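Local coordinates for protein myosin-I heavy chain (Dictyostelium discoideum, PDB 5EJY) that moves along actin as an ATP-driven class VII myosin in early phagocytosis and adhesion, this chain being the first MyTH4-FERM unit of its tail, at residues Leu174-Leu179 against Cys223-Asn228; Phe294-Thr299 against Ser495-Asn500; Glu310-Tyr315 against Asp392-Met397. All blocks are in the same frame, centred on the assembly; numbering follows the deposited sequence.

Contact 1 of 3, residues Leu174-Leu179 against Cys223-Asn228; sequences LQRFTL and CQESSN
Glu225 OE2 is gripped from two sources on the same helix: Arg176 NH1 donates to it at 2.9 Å, and Asn180 ND2, one turn further on, donates as well. The bond ties the MyTH4 domain to the F1 lobe of the FERM domain, because Arg176 and Asn180 lie on MyTH4 helix 161-180, while Glu225 lies on helix 223-233, the helix that follows the first two strands of the ubiquitin-like fold. Arg176 NH2 meets the second oxygen, Glu225 OE1, also at 2.9 Å, which completes an end-on, two-pronged salt bridge. Both hydrogen bonds are almost straight, and each oxygen is met on its syn side. The carboxylate lies in line with the edge of the guanidinium, the two planes only 17° apart, and such paired bonds keep both groups from rotating.

Long side chains suit this place, since the CA atoms of Arg176 and Glu225 stand 11.8 Å apart. Glu225 runs out extended beyond CG, whereas Arg176 sets off along the flank of its helix and bends at chi2 (-90°) and chi3 (-59°) to bring its guanidinium to the acid. Its NE forms a further salt bridge with Asp218 OD2 of the F1 lobe, so its nitrogens are shared between two acids, which fixes the direction of the guanidinium plane.

Behind Glu225 its helix is seated on the F1 sheet, Ser226 touching Leu215, Ile217 and Ile247. Ser227 OG turns back to donate to Cys223 O at 2.8 Å, on the opposite face of that carbonyl from Ser227 N.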
loop_
_atom_site.group_PDB
_atom_site.type_symbol
_atom_site.label_atom_id
_atom_site.label_comp_id
_atom_site.label_asym_id
_atom_site.label_seq_id
_atom_site.Cartn_x
_atom_site.Cartn_y
_atom_site.Cartn_z
ATOM N N LEU A 174 -12.139 -2.144 -14.524
ATOM C CA LEU A 174 -11.423 -3.106 -15.368
ATOM C C LEU A 174 -10.332 -2.392 -16.152
ATOM O O LEU A 174 -9.243 -2.925 -16.309
ATOM C CB LEU A 174 -12.350 -3.837 -16.349
ATOM C CG LEU A 174 -13.319 -4.918 -15.870
ATOM C CD1 LEU A 174 -14.054 -5.490 -17.098
ATOM C CD2 LEU A 174 -12.602 -6.025 -15.120
ATOM N N GLN A 175 -10.637 -1.193 -16.660
ATOM C CA GLN A 175 -9.626 -0.391 -17.359
ATOM C C GLN A 175 -8.459 -0.005 -16.429
ATOM O O GLN A 175 -7.295 -0.070 -16.815
ATOM C CB GLN A 175 -10.244 0.888 -17.905
ATOM C CG GLN A 175 -11.235 0.711 -19.045
ATOM C CD GLN A 175 -11.932 2.009 -19.347
ATOM O OE1 GLN A 175 -12.769 2.470 -18.571
ATOM N NE2 GLN A 175 -11.562 2.635 -20.461
ATOM N N ARG A 176 -8.784 0.429 -15.219
ATOM C CA ARG A 176 -7.755 0.792 -14.238
ATOM C C ARG A 176 -6.806 -0.382 -13.931
ATOM O O ARG A 176 -5.586 -0.212 -13.791
ATOM C CB ARG A 176 -8.434 1.285 -12.951
ATOM C CG ARG A 176 -9.224 2.602 -13.115
ATOM C CD ARG A 176 -8.351 3.829 -12.849
ATOM N NE ARG A 176 -7.803 3.777 -11.499
ATOM C CZ ARG A 176 -6.558 4.119 -11.165
ATOM N NH1 ARG A 176 -5.709 4.585 -12.077
ATOM N NH2 ARG A 176 -6.160 3.987 -9.905
ATOM N N PHE A 177 -7.359 -1.580 -13.791
ATOM C CA PHE A 177 -6.513 -2.740 -13.501
ATOM C C PHE A 177 -5.722 -3.183 -14.738
ATOM O O PHE A 177 -4.637 -3.739 -14.619
ATOM C CB PHE A 177 -7.320 -3.904 -12.907
ATOM C CG PHE A 177 -7.507 -3.813 -11.417
ATOM C CD1 PHE A 177 -6.413 -3.883 -10.571
ATOM C CD2 PHE A 177 -8.779 -3.647 -10.860
ATOM C CE1 PHE A 177 -6.564 -3.785 -9.193
ATOM C CE2 PHE A 177 -8.933 -3.558 -9.488
ATOM C CZ PHE A 177 -7.818 -3.636 -8.648
ATOM N N THR A 178 -6.256 -2.919 -15.926
ATOM C CA THR A 178 -5.484 -3.196 -17.133
ATOM C C THR A 178 -4.262 -2.283 -17.149
ATOM O O THR A 178 -3.171 -2.679 -17.552
ATOM C CB THR A 178 -6.323 -2.972 -18.410
ATOM O OG1 THR A 178 -7.501 -3.789 -18.350
ATOM C CG2 THR A 178 -5.519 -3.335 -19.657
ATOM N N LEU A 179 -4.450 -1.055 -16.686
ATOM C CA LEU A 179 -3.351 -0.106 -16.591
ATOM C C LEU A 179 -2.382 -0.476 -15.468
ATOM O O LEU A 179 -1.166 -0.481 -15.661
ATOM C CB LEU A 179 -3.890 1.303 -16.369
ATOM C CG LEU A 179 -2.826 2.364 -16.095
ATOM C CD1 LEU A 179 -2.001 2.616 -17.344
ATOM C CD2 LEU A 179 -3.472 3.648 -15.611
ATOM N N CYS A 223 0.771 2.450 -4.983
ATOM C CA CYS A 223 1.587 3.261 -4.098
ATOM C C CYS A 223 2.150 4.477 -4.844
ATOM O O CYS A 223 2.183 5.590 -4.325
ATOM C CB CYS A 223 2.711 2.409 -3.510
ATOM S SG CYS A 223 3.673 3.304 -2.289
ATOM N N GLN A 224 2.595 4.264 -6.075
ATOM C CA GLN A 224 3.140 5.362 -6.862
ATOM C C GLN A 224 2.112 6.457 -7.176
ATOM O O GLN A 224 2.410 7.647 -7.049
ATOM C CB GLN A 224 3.804 4.829 -8.135
ATOM C CG GLN A 224 4.456 5.893 -8.993
ATOM C CD GLN A 224 5.295 5.293 -10.122
ATOM O OE1 GLN A 224 5.546 4.094 -10.148
ATOM N NE2 GLN A 224 5.731 6.132 -11.050
ATOM N N GLU A 225 0.896 6.072 -7.567
ATOM C CA GLU A 225 -0.155 7.065 -7.817
ATOM C C GLU A 225 -0.443 7.874 -6.572
ATOM O O GLU A 225 -0.562 9.101 -6.619
ATOM C CB GLU A 225 -1.456 6.393 -8.279
ATOM C CG GLU A 225 -1.432 5.945 -9.711
ATOM C CD GLU A 225 -2.674 5.169 -10.105
ATOM O OE1 GLU A 225 -3.391 4.652 -9.214
ATOM O OE2 GLU A 225 -2.924 5.075 -11.323
ATOM N N SER A 226 -0.578 7.182 -5.453
ATOM C CA SER A 226 -0.918 7.856 -4.204
ATOM C C SER A 226 0.217 8.717 -3.657
ATOM O O SER A 226 -0.030 9.763 -3.046
ATOM C CB SER A 226 -1.355 6.845 -3.152
ATOM O OG SER A 226 -2.728 6.563 -3.312
ATOM N N SER A 227 1.451 8.272 -3.874
ATOM C CA SER A 227 2.619 9.060 -3.492
ATOM C C SER A 227 2.695 10.347 -4.323
ATOM O O SER A 227 3.018 11.405 -3.792
ATOM C CB SER A 227 3.902 8.244 -3.647
ATOM O OG SER A 227 3.877 7.125 -2.779
ATOM N N ASN A 228 2.392 10.251 -5.619
ATOM C CA ASN A 228 2.332 11.441 -6.471
ATOM C C ASN A 228 1.210 12.380 -6.045
ATOM O O ASN A 228 1.372 13.606 -6.017
ATOM C CB ASN A 228 2.110 11.057 -7.935
ATOM C CG ASN A 228 3.290 10.324 -8.546
ATOM O OD1 ASN A 228 4.408 10.348 -8.022
ATOM N ND2 ASN A 228 3.047 9.679 -9.680
#

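Contact 2 of 3, residues Phe294-Thr299 against Ser495-Asn500; sequences FFDNIT and SLYLRN
The rings of Phe295 and Tyr497 lie flat on one another in an offset stack, their planes 8° apart and their centroids 4.1 Å. Because the two side chains run antiparallel, each coming from its own backbone over the other, each ring also meets the other's root: Phe295 CB sits over the face of the tyrosine ring at 4.0 Å from its centroid, and Tyr497 CB lies off-centre over the phenylalanine ring. At the far end of the tyrosine, Tyr497 OH donates to Asp296 OD1 at 2.8 Å. The acceptor lies near the ring plane, at its edge, and is approached on its anti side, though 34° out of the carboxylate plane.

Tyrosine suits this place, offering a flat face to the linker phenylalanine and a hydroxyl to the neighbouring acid. It stands on helix 484-499, the closing helix of the PH-like F3 lobe, while Phe295 and Asp296 belong to the linker from the F1 to the F2 lobe of the FERM cloverleaf.

Further out, Asp296 centres an inverse gamma turn, and its CG stands between the backbone N and the carbonyl carbon (chi1 51°), which brings OD1 to the hydroxyl. Asn297 bonds through OD1 to Arg237 NH1 and through ND2 to Glu242 O, both of F1. One residue before Phe295, Phe294 N is hydrogen-bonded to Tyr494 OH of the same closing helix.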
loop_
_atom_site.group_PDB
_atom_site.type_symbol
_atom_site.label_atom_id
_atom_site.label_comp_id
_atom_site.label_asym_id
_atom_site.label_seq_id
_atom_site.Cartn_x
_atom_site.Cartn_y
_atom_site.Cartn_z
ATOM N N PHE A 294 17.122 9.575 -1.795
ATOM C CA PHE A 294 17.791 10.865 -1.713
ATOM C C PHE A 294 18.609 11.152 -2.963
ATOM O O PHE A 294 19.785 10.811 -3.041
ATOM C CB PHE A 294 18.647 10.926 -0.450
ATOM C CG PHE A 294 17.836 10.839 0.807
ATOM C CD1 PHE A 294 17.388 9.614 1.273
ATOM C CD2 PHE A 294 17.477 11.983 1.491
ATOM C CE1 PHE A 294 16.624 9.535 2.417
ATOM C CE2 PHE A 294 16.713 11.916 2.635
ATOM C CZ PHE A 294 16.288 10.702 3.103
ATOM N N PHE A 295 17.969 11.788 -3.939
ATOM C CA PHE A 295 18.597 12.064 -5.226
ATOM C C PHE A 295 19.144 13.489 -5.272
ATOM O O PHE A 295 18.530 14.426 -4.749
ATOM C CB PHE A 295 17.594 11.859 -6.360
ATOM C CG PHE A 295 17.144 10.432 -6.528
ATOM C CD1 PHE A 295 17.983 9.380 -6.201
ATOM C CD2 PHE A 295 15.884 10.144 -7.033
ATOM C CE1 PHE A 295 17.569 8.065 -6.367
ATOM C CE2 PHE A 295 15.471 8.832 -7.200
ATOM C CZ PHE A 295 16.316 7.795 -6.869
ATOM N N ASP A 296 20.307 13.650 -5.891
ATOM C CA ASP A 296 20.879 14.977 -6.056
ATOM C C ASP A 296 20.379 15.588 -7.361
ATOM O O ASP A 296 21.159 15.868 -8.268
ATOM C CB ASP A 296 22.414 14.941 -5.982
ATOM C CG ASP A 296 23.039 13.900 -6.900
ATOM O OD1 ASP A 296 22.325 13.024 -7.435
ATOM O OD2 ASP A 296 24.276 13.952 -7.073
ATOM N N ASN A 297 19.064 15.789 -7.433
ATOM C CA ASN A 297 18.402 16.170 -8.677
ATOM C C ASN A 297 17.680 17.517 -8.622
ATOM O O ASN A 297 16.843 17.816 -9.479
ATOM C CB ASN A 297 17.413 15.078 -9.090
ATOM C CG ASN A 297 16.310 14.880 -8.072
ATOM O OD1 ASN A 297 16.209 15.632 -7.104
ATOM N ND2 ASN A 297 15.471 13.870 -8.290
ATOM N N ILE A 298 17.990 18.327 -7.617
ATOM C CA ILE A 298 17.330 19.621 -7.484
ATOM C C ILE A 298 17.789 20.564 -8.593
ATOM O O ILE A 298 18.981 20.636 -8.905
ATOM C CB ILE A 298 17.600 20.269 -6.110
ATOM C CG1 ILE A 298 16.684 19.666 -5.043
ATOM N N THR A 299 16.834 21.273 -9.191
ATOM C CA THR A 299 17.124 22.247 -10.244
ATOM C C THR A 299 17.968 21.694 -11.401
ATOM O O THR A 299 19.197 21.749 -11.342
ATOM C CB THR A 299 17.815 23.509 -9.679
ATOM N N SER A 495 20.748 2.514 -8.227
ATOM C CA SER A 495 21.514 2.053 -9.384
ATOM C C SER A 495 20.951 2.616 -10.690
ATOM O O SER A 495 21.698 3.113 -11.534
ATOM C CB SER A 495 21.577 0.530 -9.431
ATOM O OG SER A 495 22.292 0.030 -8.305
ATOM N N LEU A 496 19.629 2.552 -10.837
ATOM C CA LEU A 496 18.959 3.056 -12.031
ATOM C C LEU A 496 19.151 4.563 -12.168
ATOM O O LEU A 496 19.512 5.056 -13.235
ATOM C CB LEU A 496 17.468 2.716 -11.985
ATOM C CG LEU A 496 16.588 3.240 -13.122
ATOM C CD1 LEU A 496 16.963 2.572 -14.434
ATOM C CD2 LEU A 496 15.118 3.007 -12.803
ATOM N N TYR A 497 18.900 5.294 -11.083
ATOM C CA TYR A 497 19.130 6.728 -11.072
ATOM C C TYR A 497 20.537 7.053 -11.558
ATOM O O TYR A 497 20.709 7.865 -12.465
ATOM C CB TYR A 497 18.912 7.308 -9.677
ATOM C CG TYR A 497 19.258 8.774 -9.557
ATOM C CD1 TYR A 497 18.410 9.755 -10.063
ATOM C CD2 TYR A 497 20.424 9.181 -8.927
ATOM C CE1 TYR A 497 18.727 11.095 -9.948
ATOM C CE2 TYR A 497 20.745 10.518 -8.804
ATOM C CZ TYR A 497 19.897 11.470 -9.319
ATOM O OH TYR A 497 20.216 12.805 -9.191
ATOM N N LEU A 498 21.536 6.415 -10.953
ATOM C CA LEU A 498 22.934 6.678 -11.295
ATOM C C LEU A 498 23.242 6.326 -12.751
ATOM O O LEU A 498 24.007 7.016 -13.421
ATOM C CB LEU A 498 23.876 5.924 -10.344
ATOM C CG LEU A 498 23.862 6.435 -8.896
ATOM C CD1 LEU A 498 24.546 5.466 -7.931
ATOM C CD2 LEU A 498 24.493 7.814 -8.801
ATOM N N ARG A 499 22.646 5.245 -13.231
ATOM C CA ARG A 499 22.795 4.840 -14.619
ATOM C C ARG A 499 22.346 5.964 -15.564
ATOM O O ARG A 499 22.987 6.231 -16.579
ATOM C CB ARG A 499 21.972 3.575 -14.858
ATOM C CG ARG A 499 22.483 2.654 -15.948
ATOM C CD ARG A 499 22.392 1.192 -15.497
ATOM N NE ARG A 499 21.076 0.882 -14.939
ATOM C CZ ARG A 499 20.865 0.086 -13.893
ATOM N NH1 ARG A 499 21.883 -0.500 -13.270
ATOM N NH2 ARG A 499 19.625 -0.120 -13.464
ATOM N N ASN A 500 21.251 6.633 -15.217
ATOM C CA ASN A 500 20.675 7.663 -16.085
ATOM C C ASN A 500 21.211 9.073 -15.837
ATOM O O ASN A 500 21.660 9.394 -14.736
ATOM C CB ASN A 500 19.153 7.653 -15.969
ATOM C CG ASN A 500 18.568 6.278 -16.203
ATOM O OD1 ASN A 500 19.189 5.431 -16.845
ATOM N ND2 ASN A 500 17.368 6.046 -15.683
#

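Contact 3 of 3, residues Glu310-Tyr315 against Asp392-Met397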
loop_
_atom_site.group_PDB
_atom_site.type_symbol
_atom_site.label_atom_id
_atom_site.label_comp_id
_atom_site.label_asym_id
_atom_site.label_seq_id
_atom_site.Cartn_x
_atom_site.Cartn_y
_atom_site.Cartn_z
ATOM N N GLU A 310 9.350 19.713 1.131
ATOM C CA GLU A 310 9.977 18.397 1.194
ATOM C C GLU A 310 10.987 18.327 2.333
ATOM O O GLU A 310 11.013 17.361 3.100
ATOM C CB GLU A 310 10.690 18.092 -0.118
ATOM C CG GLU A 310 9.772 18.105 -1.346
ATOM C CD GLU A 310 10.537 17.943 -2.633
ATOM O OE1 GLU A 310 11.752 17.651 -2.566
ATOM O OE2 GLU A 310 9.929 18.097 -3.718
ATOM N N ASN A 311 11.827 19.350 2.429
ATOM C CA ASN A 311 12.906 19.345 3.414
ATOM C C ASN A 311 12.379 19.387 4.847
ATOM O O ASN A 311 12.922 18.724 5.716
ATOM C CB ASN A 311 13.920 20.466 3.141
ATOM C CG ASN A 311 14.712 20.232 1.864
ATOM O OD1 ASN A 311 14.745 19.124 1.332
ATOM N ND2 ASN A 311 15.359 21.272 1.369
ATOM N N GLU A 312 11.308 20.141 5.087
ATOM C CA GLU A 312 10.676 20.167 6.415
ATOM C C GLU A 312 10.100 18.810 6.817
ATOM O O GLU A 312 10.255 18.379 7.965
ATOM C CB GLU A 312 9.574 21.234 6.484
ATOM C CG GLU A 312 10.060 22.642 6.186
ATOM C CD GLU A 312 10.952 23.216 7.282
ATOM O OE1 GLU A 312 10.862 22.758 8.444
ATOM O OE2 GLU A 312 11.749 24.129 6.973
ATOM N N PHE A 313 9.417 18.134 5.891
ATOM C CA PHE A 313 8.942 16.784 6.185
ATOM C C PHE A 313 10.159 15.928 6.556
ATOM O O PHE A 313 10.145 15.179 7.543
ATOM C CB PHE A 313 8.214 16.164 4.975
ATOM C CG PHE A 313 6.737 16.531 4.874
ATOM C CD1 PHE A 313 5.959 16.690 6.006
ATOM C CD2 PHE A 313 6.130 16.682 3.625
ATOM C CE1 PHE A 313 4.599 17.019 5.900
ATOM C CE2 PHE A 313 4.784 16.999 3.512
ATOM C CZ PHE A 313 4.016 17.169 4.651
ATOM N N TYR A 314 11.219 16.047 5.770
ATOM C CA TYR A 314 12.401 15.228 6.027
ATOM C C TYR A 314 13.065 15.486 7.391
ATOM O O TYR A 314 13.460 14.538 8.070
ATOM C CB TYR A 314 13.431 15.333 4.896
ATOM C CG TYR A 314 14.705 14.599 5.253
ATOM C CD1 TYR A 314 14.680 13.236 5.541
ATOM C CD2 TYR A 314 15.918 15.268 5.348
ATOM C CE1 TYR A 314 15.841 12.547 5.898
ATOM C CE2 TYR A 314 17.097 14.580 5.697
ATOM C CZ TYR A 314 17.046 13.229 5.963
ATOM O OH TYR A 314 18.206 12.554 6.314
ATOM N N TYR A 315 13.195 16.749 7.796
ATOM C CA TYR A 315 13.804 17.046 9.097
ATOM C C TYR A 315 13.076 16.334 10.228
ATOM O O TYR A 315 13.706 15.857 11.165
ATOM C CB TYR A 315 13.837 18.550 9.396
ATOM C CG TYR A 315 14.568 19.383 8.377
ATOM C CD1 TYR A 315 15.641 18.873 7.670
ATOM C CD2 TYR A 315 14.159 20.691 8.104
ATOM C CE1 TYR A 315 16.303 19.643 6.726
ATOM C CE2 TYR A 315 14.816 21.464 7.173
ATOM C CZ TYR A 315 15.885 20.938 6.486
ATOM O OH TYR A 315 16.533 21.714 5.550
ATOM N N ASP A 392 16.228 31.190 15.562
ATOM C CA ASP A 392 17.572 30.731 15.884
ATOM C C ASP A 392 17.566 29.296 16.369
ATOM O O ASP A 392 18.378 28.490 15.930
ATOM C CB ASP A 392 18.212 31.630 16.948
ATOM C CG ASP A 392 18.635 32.972 16.391
ATOM O OD1 ASP A 392 19.015 33.025 15.199
ATOM O OD2 ASP A 392 18.586 33.968 17.143
ATOM N N ALA A 393 16.660 28.990 17.293
ATOM C CA ALA A 393 16.535 27.640 17.817
ATOM C C ALA A 393 16.350 26.639 16.675
ATOM O O ALA A 393 17.065 25.640 16.594
ATOM C CB ALA A 393 15.377 27.558 18.799
ATOM N N LYS A 394 15.405 26.921 15.784
ATOM C CA LYS A 394 15.167 26.033 14.649
ATOM C C LYS A 394 16.388 25.917 13.730
ATOM O O LYS A 394 16.744 24.820 13.304
ATOM C CB LYS A 394 13.934 26.463 13.842
ATOM C CG LYS A 394 13.555 25.465 12.739
ATOM C CD LYS A 394 12.374 25.954 11.908
ATOM C CE LYS A 394 11.921 24.901 10.897
ATOM N NZ LYS A 394 10.846 24.023 11.455
ATOM N N LYS A 395 17.025 27.042 13.418
ATOM C CA LYS A 395 18.199 27.023 12.546
ATOM C C LYS A 395 19.341 26.171 13.121
ATOM O O LYS A 395 20.013 25.432 12.395
ATOM C CB LYS A 395 18.697 28.445 12.272
ATOM N N GLN A 396 19.556 26.272 14.426
ATOM C CA GLN A 396 20.607 25.500 15.067
ATOM C C GLN A 396 20.301 24.002 15.004
ATOM O O GLN A 396 21.184 23.205 14.711
ATOM C CB GLN A 396 20.808 25.946 16.515
ATOM C CG GLN A 396 21.406 27.337 16.673
ATOM C CD GLN A 396 21.891 27.589 18.090
ATOM O OE1 GLN A 396 22.512 26.722 18.703
ATOM N NE2 GLN A 396 21.594 28.769 18.624
ATOM N N MET A 397 19.051 23.633 15.279
ATOM C CA MET A 397 18.610 22.236 15.208
ATOM C C MET A 397 18.833 21.658 13.809
ATOM O O MET A 397 19.415 20.580 13.651
ATOM C CB MET A 397 17.134 22.118 15.601
ATOM C CG MET A 397 16.610 20.687 15.733
ATOM S SD MET A 397 14.819 20.636 15.947
ATOM C CE MET A 397 14.284 21.275 14.355
HETATM O O HOH W 1 8.819 22.473 9.845
#
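Lys394 stretches toward Glu312 across the gap between two helices of the F2 lobe, the central, all-helical lobe of the FERM domain, whose fold resembles that of acyl-CoA-binding protein. Helix 304-322 carries the acid and helix 390-402 the base. From CB, the lysine chain sets out with CG anti to the backbone N (chi1 -173°) and continues extended through CD to CE. CB, CG and CD serve as the reach and do not approach Glu312; along the way the side chain rests against Phe344 of helix 331-346. CE is the first atom to meet the acid, 3.4 Å from Glu312 OE1 and 4.0 Å from Glu312 OE2. At the last torsion the chain turns aside, and NZ comes to 3.3 Å from Glu312 OE1, a salt bridge whose hydrogen bond is weak.

A water accepts from Lys394 NZ at 3.0 Å and lies beside Glu312 OE1, but too close for that second link to be more than doubtful. Glu312 helps by bending at chi2 (-70°), which carries its carboxylate across to meet the lysine obliquely. A long, flexible lysine suits a surface bridge of this sort, although Lys394 also touches a neighbouring molecule in the crystal, so its pose may owe something to the lattice.

The helices also meet through Tyr315, whose CB points toward helix 390-402 and whose side chain touches Val398 and Glu402. Met397, for its part, packs on Leu340 and Lys341 of helix 331-346. Within its own helix, Asn311 O lies over the centre of the Tyr315 ring, 3.1 Å above its plane.

In the fold
Contact 1 closes before the others begin, whereas both helices of contact 3 fall between the two segments of contact 2. Contact 1 joins MyTH4 to F1, contact 2 brings the F1-F2 linker to F3, and contact 3 lies within F2. Centres of contacts 1 and 2 are 24 Å apart and those of contacts 1 and 3 are 33 Å apart, with no touch between them. Contacts 2 and 3, 23 Å apart by centres, do meet: Phe294 and Tyr314 pack edge to face, Phe294 CZ lying 3.4 Å from Tyr314 CE1. Arg237 of F1, the partner of Asn297, also makes a salt bridge through NH2 to Glu310 of contact 3. The motor's ATP and actin sites lie in the myosin head, outside this tail piece.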